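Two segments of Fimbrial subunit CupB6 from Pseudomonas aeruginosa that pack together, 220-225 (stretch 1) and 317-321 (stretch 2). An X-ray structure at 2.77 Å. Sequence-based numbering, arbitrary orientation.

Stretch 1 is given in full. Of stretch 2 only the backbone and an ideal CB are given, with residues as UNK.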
# COMPACT_ATOMS: atom_id res chain seq x y z
N LYS A 220 -35.16 -1.62 -15.02
CA LYS A 220 -36.50 -1.92 -15.50
C LYS A 220 -36.45 -3.18 -16.34
O LYS A 220 -35.81 -3.25 -17.39
CB LYS A 220 -37.08 -0.75 -16.31
CG LYS A 220 -37.18 0.56 -15.53
CD LYS A 220 -38.43 1.37 -15.87
CE LYS A 220 -38.79 2.35 -14.75
NZ LYS A 220 -40.22 2.80 -14.71
N LEU A 221 -37.13 -4.20 -15.88
CA LEU A 221 -37.07 -5.45 -16.58
C LEU A 221 -38.17 -5.46 -17.63
O LEU A 221 -38.14 -6.26 -18.55
CB LEU A 221 -37.16 -6.62 -15.60
CG LEU A 221 -35.98 -6.74 -14.62
CD1 LEU A 221 -36.29 -7.83 -13.62
CD2 LEU A 221 -34.63 -6.98 -15.31
N GLY A 222 -39.13 -4.56 -17.48
CA GLY A 222 -40.25 -4.47 -18.44
C GLY A 222 -41.37 -5.49 -18.22
O GLY A 222 -41.51 -6.07 -17.15
N SER A 223 -42.23 -5.64 -19.21
CA SER A 223 -43.39 -6.53 -19.04
C SER A 223 -43.24 -7.70 -19.95
O SER A 223 -42.84 -7.53 -21.11
CB SER A 223 -44.70 -5.82 -19.36
OG SER A 223 -45.03 -5.00 -18.27
N VAL A 224 -43.56 -8.89 -19.43
CA VAL A 224 -43.48 -10.13 -20.22
C VAL A 224 -44.70 -10.99 -19.97
O VAL A 224 -45.15 -11.13 -18.84
CB VAL A 224 -42.18 -10.93 -19.93
CG1 VAL A 224 -40.93 -10.16 -20.37
CG2 VAL A 224 -42.07 -11.20 -18.47
N ALA A 225 -45.20 -11.58 -21.02
CA ALA A 225 -46.38 -12.42 -20.91
C ALA A 225 -45.99 -13.80 -20.44
O ALA A 225 -44.90 -14.26 -20.80
CB ALA A 225 -47.09 -12.51 -22.24
N UNK A 317 -26.10 -8.12 -16.03
CA UNK A 317 -27.33 -8.21 -16.81
C UNK A 317 -28.38 -8.95 -15.99
O UNK A 317 -28.06 -9.85 -15.23
CB UNK A 317 -27.09 -8.91 -18.15
N UNK A 318 -29.64 -8.58 -16.15
CA UNK A 318 -30.72 -9.17 -15.37
C UNK A 318 -31.92 -9.58 -16.22
O UNK A 318 -32.19 -8.99 -17.25
CB UNK A 318 -31.17 -8.18 -14.29
N UNK A 319 -32.62 -10.62 -15.77
CA UNK A 319 -33.82 -11.09 -16.45
C UNK A 319 -34.73 -11.83 -15.49
O UNK A 319 -34.31 -12.23 -14.39
CB UNK A 319 -33.45 -11.99 -17.63
N UNK A 320 -35.99 -11.94 -15.88
CA UNK A 320 -36.93 -12.81 -15.18
C UNK A 320 -36.64 -14.29 -15.48
O UNK A 320 -36.27 -14.64 -16.60
CB UNK A 320 -38.37 -12.46 -15.58
N UNK A 321 -36.81 -15.14 -14.49
CA UNK A 321 -36.68 -16.58 -14.72
C UNK A 321 -37.92 -17.27 -14.21
O UNK A 321 -38.48 -16.88 -13.18
CB UNK A 321 -35.43 -17.15 -14.04

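The two segments are both strands, and they run in the same general sense with 34° between their N-to-C directions. Their axes approach no closer than 7.8 Å and no hydrogen bond joins them, so side chains rather than backbone pairing mediate the packing. Stretch 1 offers mainly apolar groups here: Leu221, whose CA-to-CB bond points toward the other strand, and, further along, Val224. Lys220 and Ser223 point away and bring neither charge nor hydroxyl to the contact.

Position 317 lies beyond the reach of stretch 1, with nothing of it within 5.5 Å of the ideal CB. Its extended backbone suits many residues. The deposited residue is Ser317, in the p rotamer, with OG hydrogen-bonded elsewhere in the structure.

At position 318 the CA-to-CB bond points toward stretch 1, and the ideal CB already lies 3.8 Å from Leu221 CD2. The contact is apolar and the methyl group stands close by, so a small residue such as alanine or serine would fit readily; a longer side chain would have to turn aside from the leucine. The residue is Ala318, whose CB packs against that methyl. Leu221 CD2 also lies 3.7 Å from Ala318 O, so the leucine rests on backbone as well as side chain.

Position 319 is the nearest in register to Leu221, with 6.5 Å between the two CA atoms, but its CB points away. Stretch 1 therefore hardly constrains the side chain, and small, polar or branched residues are all compatible with the extended backbone. It is Ala319, which meets stretch 1 through its backbone, with Ala319 N 4.2 Å from Leu221 CD2.

Position 320 again points toward stretch 1, but with more room: the ideal CB is 4.9 Å from Val224 CG2 and 5.4 Å from Leu221 CD1. A long apolar side chain could fill this space, be it leucine, methionine or an aromatic residue. The deposited Tyr320 takes the m rotamer and lays one ring face against Leu221, whose CD1 sits 3.8 Å from the ring centroid and 19° off the normal, a CH-pi contact. Leu221 CB comes to 3.4 Å from Tyr320 CE2, while Val224 CG2 approaches Tyr320 CD2 obliquely at 4.1 Å. Gly222 O lies at the ring edge, 4.0 Å from Tyr320 CE2. The phenolic OH is hydrogen-bonded elsewhere in the structure.

Position 321 is out of reach of stretch 1, and its extended backbone would accommodate a β-branched residue well. It is Ile321.

Stretch 2 317-321: SAAYI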
# COMPACT_ATOMS: atom_id res chain seq x y z
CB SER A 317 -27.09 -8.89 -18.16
OG SER A 317 -27.04 -10.29 -18.01
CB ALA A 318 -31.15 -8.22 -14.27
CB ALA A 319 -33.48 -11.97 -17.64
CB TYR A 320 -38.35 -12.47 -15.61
CG TYR A 320 -38.83 -11.20 -14.97
CD1 TYR A 320 -38.94 -11.11 -13.58
CD2 TYR A 320 -39.17 -10.10 -15.73
CE1 TYR A 320 -39.38 -9.95 -12.96
CE2 TYR A 320 -39.59 -8.92 -15.13
CZ TYR A 320 -39.69 -8.84 -13.76
OH TYR A 320 -40.17 -7.69 -13.14
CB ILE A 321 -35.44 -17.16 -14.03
CG1 ILE A 321 -35.12 -18.55 -14.58
CG2 ILE A 321 -35.62 -17.15 -12.52
CD1 ILE A 321 -33.88 -19.20 -14.00
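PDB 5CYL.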